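Side-chain contacts in prolyl-ACP dehydrogenase (Oscillatoria sp., PDB 4IRN), which oxidises proline carried on an acyl carrier protein, using FAD, in the biosynthesis of the cyanotoxin anatoxin-a: residues L99-T104 with M342-Q347; G87-A92 with H127-E132. One frame throughout, in Å; residues are numbered along the deposited sequence.

Interaction 1 (L99-T104 with M342-Q347); sequences LDILTT and MKENKQ
Lys343, in the last turn of helix 316-344, meets Ile101 through its backbone: CG1 of Ile101 lies 4.2 Å from C of Lys343. Its long aliphatic side chain leads away to a salt bridge between its amino group and Glu277, on helix 268-282, which also packs against Ile101 through Trp278 and Phe282. A branched isoleucine suits a buried place between two helices.

Glu344 carries most of the contact. CG stands anti to the backbone N (chi1 178°) and the chain bends at chi2, which swings the carboxylate to the start of helix 101-114. There OE1 accepts the backbone N-H of Ile101, with N to OE1 2.9 Å and an N-H...O angle of 163°. The bond is nearly straight, although the N-H comes from above the carboxylate plane. The same carboxylate comes up against CB of Asp100, 3.4 Å from both OE1 and OE2 of Glu344, while CB of Glu344 packs on CB of Ile101 at 4.0 Å. Beyond Glu344, helix 316-344 ends in a Schellman motif, with Lys346 at the positive-phi position.

Asp100 is the N-cap of helix 101-114. Aspartate suits this place, its short carboxylate reaching back to Thr103: OD2 accepts from N and OD1 from OG1. Two carboxylates thus serve one helix start, a local one and one from more than 240 residues later in the chain. Asp100 OD2 and Glu344 OE1 are 4.8 Å apart, and their mutual repulsion is probably offset by the N-H groups and positive end of the helix dipole they face.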
loop_
_atom_site.group_PDB
_atom_site.type_symbol
_atom_site.label_atom_id
_atom_site.label_comp_id
_atom_site.label_asym_id
_atom_site.label_seq_id
_atom_site.Cartn_x
_atom_site.Cartn_y
_atom_site.Cartn_z
ATOM N N LEU A 99 -36.927 -8.656 -13.291
ATOM C CA LEU A 99 -35.994 -7.729 -13.940
ATOM C C LEU A 99 -34.781 -8.464 -14.422
ATOM O O LEU A 99 -34.426 -9.510 -13.901
ATOM C CB LEU A 99 -35.498 -6.590 -13.013
ATOM C CG LEU A 99 -36.482 -5.653 -12.338
ATOM C CD1 LEU A 99 -35.739 -4.600 -11.578
ATOM C CD2 LEU A 99 -37.384 -4.990 -13.353
ATOM N N ASP A 100 -34.109 -7.892 -15.400
ATOM C CA ASP A 100 -32.849 -8.447 -15.849
ATOM C C ASP A 100 -31.790 -8.069 -14.799
ATOM O O ASP A 100 -31.959 -7.070 -14.087
ATOM C CB ASP A 100 -32.474 -7.967 -17.256
ATOM C CG ASP A 100 -32.216 -6.487 -17.370
ATOM O OD1 ASP A 100 -33.202 -5.720 -17.525
ATOM O OD2 ASP A 100 -31.028 -6.090 -17.324
ATOM N N ILE A 101 -30.745 -8.899 -14.662
ATOM C CA ILE A 101 -29.673 -8.744 -13.670
ATOM C C ILE A 101 -28.998 -7.377 -13.707
ATOM O O ILE A 101 -28.828 -6.763 -12.649
ATOM C CB ILE A 101 -28.648 -9.908 -13.727
ATOM C CG1 ILE A 101 -29.333 -11.303 -13.770
ATOM C CG2 ILE A 101 -27.636 -9.816 -12.593
ATOM C CD1 ILE A 101 -30.349 -11.668 -12.639
ATOM N N LEU A 102 -28.634 -6.892 -14.913
ATOM C CA LEU A 102 -27.995 -5.580 -15.075
ATOM C C LEU A 102 -28.846 -4.428 -14.516
ATOM O O LEU A 102 -28.303 -3.546 -13.852
ATOM C CB LEU A 102 -27.561 -5.332 -16.523
ATOM C CG LEU A 102 -26.268 -6.052 -16.929
ATOM C CD1 LEU A 102 -26.302 -6.475 -18.393
ATOM C CD2 LEU A 102 -25.018 -5.219 -16.590
ATOM N N THR A 103 -30.181 -4.491 -14.713
ATOM C CA THR A 103 -31.135 -3.516 -14.182
ATOM C C THR A 103 -31.225 -3.683 -12.663
ATOM O O THR A 103 -31.234 -2.682 -11.950
ATOM C CB THR A 103 -32.499 -3.639 -14.885
ATOM O OG1 THR A 103 -32.311 -3.503 -16.293
ATOM C CG2 THR A 103 -33.511 -2.590 -14.408
ATOM N N THR A 104 -31.278 -4.946 -12.179
ATOM C CA THR A 104 -31.349 -5.300 -10.753
ATOM C C THR A 104 -30.134 -4.717 -10.000
ATOM O O THR A 104 -30.325 -4.068 -8.973
ATOM C CB THR A 104 -31.504 -6.829 -10.575
ATOM O OG1 THR A 104 -32.524 -7.323 -11.438
ATOM C CG2 THR A 104 -31.813 -7.233 -9.148
ATOM N N MET A 342 -22.609 -11.352 -17.032
ATOM C CA MET A 342 -22.339 -12.788 -17.111
ATOM C C MET A 342 -23.489 -13.646 -16.603
ATOM O O MET A 342 -23.878 -14.600 -17.280
ATOM C CB MET A 342 -21.058 -13.129 -16.354
ATOM C CG MET A 342 -19.808 -12.699 -17.072
ATOM S SD MET A 342 -18.363 -13.384 -16.257
ATOM C CE MET A 342 -18.340 -15.018 -16.983
ATOM N N LYS A 343 -24.044 -13.301 -15.412
ATOM C CA LYS A 343 -25.175 -14.009 -14.809
ATOM C C LYS A 343 -26.469 -13.836 -15.615
ATOM O O LYS A 343 -27.283 -14.764 -15.660
ATOM C CB LYS A 343 -25.361 -13.641 -13.328
ATOM C CG LYS A 343 -24.569 -14.528 -12.361
ATOM C CD LYS A 343 -24.857 -16.026 -12.533
ATOM C CE LYS A 343 -24.606 -16.802 -11.274
ATOM N NZ LYS A 343 -25.042 -18.218 -11.410
ATOM N N GLU A 344 -26.628 -12.674 -16.286
ATOM C CA GLU A 344 -27.764 -12.384 -17.158
ATOM C C GLU A 344 -27.671 -13.290 -18.387
ATOM O O GLU A 344 -28.680 -13.869 -18.788
ATOM C CB GLU A 344 -27.795 -10.884 -17.537
ATOM C CG GLU A 344 -28.910 -10.438 -18.479
ATOM C CD GLU A 344 -30.360 -10.674 -18.096
ATOM O OE1 GLU A 344 -30.660 -10.818 -16.888
ATOM O OE2 GLU A 344 -31.212 -10.651 -19.014
ATOM N N ASN A 345 -26.444 -13.466 -18.925
ATOM C CA ASN A 345 -26.155 -14.311 -20.087
ATOM C C ASN A 345 -25.917 -15.790 -19.688
ATOM O O ASN A 345 -25.246 -16.536 -20.412
ATOM C CB ASN A 345 -25.004 -13.714 -20.916
ATOM C CG ASN A 345 -25.378 -12.426 -21.625
ATOM O OD1 ASN A 345 -25.751 -12.420 -22.799
ATOM N ND2 ASN A 345 -25.300 -11.299 -20.930
ATOM N N LYS A 346 -26.486 -16.193 -18.524
ATOM C CA LYS A 346 -26.485 -17.543 -17.935
ATOM C C LYS A 346 -25.121 -18.262 -17.909
ATOM O O LYS A 346 -25.046 -19.472 -18.140
ATOM C CB LYS A 346 -27.596 -18.418 -18.571
ATOM C CG LYS A 346 -28.981 -17.761 -18.649
ATOM C CD LYS A 346 -29.871 -18.079 -17.455
ATOM C CE LYS A 346 -31.249 -17.490 -17.593
ATOM N NZ LYS A 346 -32.191 -18.084 -16.607
ATOM N N GLN A 347 -24.049 -17.509 -17.604
ATOM C CA GLN A 347 -22.676 -18.026 -17.508
ATOM C C GLN A 347 -22.260 -18.275 -16.066
ATOM O O GLN A 347 -22.776 -17.620 -15.148
ATOM C CB GLN A 347 -21.682 -17.069 -18.184
ATOM C CG GLN A 347 -21.809 -17.007 -19.702
ATOM C CD GLN A 347 -20.766 -16.100 -20.290
ATOM O OE1 GLN A 347 -20.837 -14.872 -20.169
ATOM N NE2 GLN A 347 -19.774 -16.689 -20.947
#

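Interaction 2 (G87-A92 with H127-E132); sequences GWPIPA and HIWACE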
loop_
_atom_site.group_PDB
_atom_site.type_symbol
_atom_site.label_atom_id
_atom_site.label_comp_id
_atom_site.label_asym_id
_atom_site.label_seq_id
_atom_site.Cartn_x
_atom_site.Cartn_y
_atom_site.Cartn_z
ATOM N N GLY A 87 -38.563 -9.202 -5.048
ATOM C CA GLY A 87 -38.994 -9.830 -6.289
ATOM C C GLY A 87 -38.215 -9.448 -7.533
ATOM O O GLY A 87 -38.463 -10.031 -8.594
ATOM N N TRP A 88 -37.274 -8.465 -7.431
ATOM C CA TRP A 88 -36.469 -7.973 -8.564
ATOM C C TRP A 88 -35.856 -9.061 -9.467
ATOM O O TRP A 88 -36.105 -9.004 -10.668
ATOM C CB TRP A 88 -35.426 -6.912 -8.146
ATOM C CG TRP A 88 -35.964 -5.548 -7.820
ATOM C CD1 TRP A 88 -37.209 -5.066 -8.095
ATOM C CD2 TRP A 88 -35.238 -4.466 -7.225
ATOM N NE1 TRP A 88 -37.318 -3.765 -7.673
ATOM C CE2 TRP A 88 -36.119 -3.367 -7.138
ATOM C CE3 TRP A 88 -33.925 -4.319 -6.740
ATOM C CZ2 TRP A 88 -35.733 -2.137 -6.585
ATOM C CZ3 TRP A 88 -33.544 -3.101 -6.194
ATOM C CH2 TRP A 88 -34.443 -2.029 -6.116
ATOM N N PRO A 89 -35.112 -10.082 -8.958
ATOM C CA PRO A 89 -34.587 -11.112 -9.869
ATOM C C PRO A 89 -35.526 -12.320 -10.045
ATOM O O PRO A 89 -35.181 -13.267 -10.746
ATOM C CB PRO A 89 -33.271 -11.514 -9.196
ATOM C CG PRO A 89 -33.458 -11.213 -7.751
ATOM C CD PRO A 89 -34.666 -10.341 -7.572
ATOM N N ILE A 90 -36.697 -12.300 -9.381
ATOM C CA ILE A 90 -37.689 -13.386 -9.377
ATOM C C ILE A 90 -38.685 -13.246 -10.538
ATOM O O ILE A 90 -39.215 -12.144 -10.741
ATOM C CB ILE A 90 -38.429 -13.471 -7.997
ATOM C CG1 ILE A 90 -37.473 -13.290 -6.777
ATOM C CG2 ILE A 90 -39.304 -14.728 -7.861
ATOM C CD1 ILE A 90 -36.278 -14.298 -6.622
ATOM N N PRO A 91 -38.978 -14.343 -11.291
ATOM C CA PRO A 91 -39.973 -14.232 -12.375
ATOM C C PRO A 91 -41.365 -13.913 -11.836
ATOM O O PRO A 91 -41.710 -14.306 -10.724
ATOM C CB PRO A 91 -39.917 -15.586 -13.091
ATOM C CG PRO A 91 -39.079 -16.464 -12.264
ATOM C CD PRO A 91 -38.428 -15.709 -11.174
ATOM N N ALA A 92 -42.139 -13.151 -12.620
ATOM C CA ALA A 92 -43.489 -12.692 -12.301
ATOM C C ALA A 92 -44.474 -13.827 -11.967
ATOM O O ALA A 92 -45.431 -13.591 -11.236
ATOM C CB ALA A 92 -44.023 -11.824 -13.426
ATOM N N HIS A 127 -31.345 -12.585 2.016
ATOM C CA HIS A 127 -32.647 -13.182 1.728
ATOM C C HIS A 127 -32.822 -13.443 0.215
ATOM O O HIS A 127 -33.221 -14.539 -0.169
ATOM C CB HIS A 127 -33.753 -12.271 2.292
ATOM C CG HIS A 127 -35.156 -12.627 1.887
ATOM N ND1 HIS A 127 -35.953 -13.429 2.678
ATOM C CD2 HIS A 127 -35.866 -12.248 0.798
ATOM C CE1 HIS A 127 -37.106 -13.523 2.039
ATOM N NE2 HIS A 127 -37.099 -12.828 0.905
ATOM N N ILE A 128 -32.490 -12.456 -0.631
ATOM C CA ILE A 128 -32.597 -12.569 -2.088
ATOM C C ILE A 128 -31.602 -13.549 -2.721
ATOM O O ILE A 128 -32.010 -14.518 -3.358
ATOM C CB ILE A 128 -32.518 -11.176 -2.774
ATOM C CG1 ILE A 128 -33.666 -10.264 -2.322
ATOM C CG2 ILE A 128 -32.529 -11.308 -4.292
ATOM C CD1 ILE A 128 -33.328 -8.760 -2.351
ATOM N N TRP A 129 -30.300 -13.263 -2.572
ATOM C CA TRP A 129 -29.210 -14.015 -3.200
ATOM C C TRP A 129 -28.840 -15.360 -2.604
ATOM O O TRP A 129 -28.516 -16.271 -3.370
ATOM C CB TRP A 129 -27.974 -13.137 -3.451
ATOM C CG TRP A 129 -28.301 -11.790 -4.035
ATOM C CD1 TRP A 129 -28.229 -10.587 -3.401
ATOM C CD2 TRP A 129 -28.830 -11.524 -5.341
ATOM N NE1 TRP A 129 -28.648 -9.584 -4.239
ATOM C CE2 TRP A 129 -29.033 -10.132 -5.435
ATOM C CE3 TRP A 129 -29.135 -12.328 -6.456
ATOM C CZ2 TRP A 129 -29.524 -9.522 -6.599
ATOM C CZ3 TRP A 129 -29.638 -11.726 -7.604
ATOM C CH2 TRP A 129 -29.831 -10.339 -7.667
ATOM N N ALA A 130 -28.874 -15.502 -1.266
ATOM C CA ALA A 130 -28.501 -16.761 -0.619
ATOM C C ALA A 130 -29.667 -17.717 -0.333
ATOM O O ALA A 130 -29.424 -18.873 0.038
ATOM C CB ALA A 130 -27.705 -16.491 0.648
ATOM N N CYS A 131 -30.920 -17.248 -0.501
ATOM C CA CYS A 131 -32.096 -18.059 -0.221
ATOM C C CYS A 131 -33.054 -18.194 -1.400
ATOM O O CYS A 131 -33.334 -19.322 -1.808
ATOM C CB CYS A 131 -32.807 -17.554 1.028
ATOM S SG CYS A 131 -31.729 -17.371 2.468
ATOM N N GLU A 132 -33.568 -17.062 -1.934
ATOM C CA GLU A 132 -34.508 -17.070 -3.063
ATOM C C GLU A 132 -33.882 -17.630 -4.341
ATOM O O GLU A 132 -34.525 -18.433 -5.021
ATOM C CB GLU A 132 -35.094 -15.672 -3.336
ATOM C CG GLU A 132 -36.048 -15.130 -2.281
ATOM C CD GLU A 132 -36.671 -13.785 -2.608
ATOM O OE1 GLU A 132 -36.095 -13.038 -3.425
ATOM O OE2 GLU A 132 -37.722 -13.459 -2.021
#
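This is a buried, mainly apolar contact inside the helical N-terminal domain of the acyl-CoA dehydrogenase fold, where Pro89 and Ile90, from a type I beta turn, pack on Ile128, Trp129 and Glu132 of helix 118-138. The turn runs from Gly87 to Ile90 in the loop between helices 74-83 and 101-114, closed by the bond from Ile90 N to Gly87 O. The facing helix widens into a pi-type turn at 128-132.

Proline, rigid and compact, serves well as the projecting residue. Its CG meets CG2 of Ile128 at 3.6 Å, the two side chains crossing at about a right angle, and also meets CH2 of Trp129 at 3.7 Å, approaching the indole obliquely. With chi1 -61° the CG1 branch of Ile128 lies beside the backbone N and CG2 opposite that N; this methyl serves two neighbours: besides touching Pro89, it sits 3.8 Å above the Trp129 ring plane, over the centre. The broad indole offers apolar surface to both, while its NE1 is bonded to Asn125 and its ring meets that of Phe282.

Next in the chain, Ile90 points toward Glu132. This buried carboxylate receives a weak bond at OE2 from NE2 of His127, whose ND1 pairs with the backbone N of Ala158; Leu148 and Leu151 of helix 141-153 pack on the side chain of Glu132. The two side chains cross at about a right angle, the extended glutamate passing the methyl end of Ile90, whose CD1 lies 3.8 Å from CB and 3.4 Å from OE1 of Glu132.

In the fold
The centres of the two contacts lie 12 Å apart; their segments alternate along the chain, and they touch at three places. Leu99 N is 2.8 Å from Trp88 O, a probable hydrogen bond tying the approach to helix 101-114 to the turn of interaction 2. Thr104 adds packing between them, its CG2 lying 3.8 Å from CB of Trp88 and 4.0 Å from CH2 of Trp129. Interaction 1 joins the N-terminal and C-terminal helical regions and lies away from the flavin; interaction 2 lies within the N-terminal helical region, nearer the flavin, the Trp129 side chain being about 11 Å from bound FAD and about 9 Å from the FAD-binding His160 side chain.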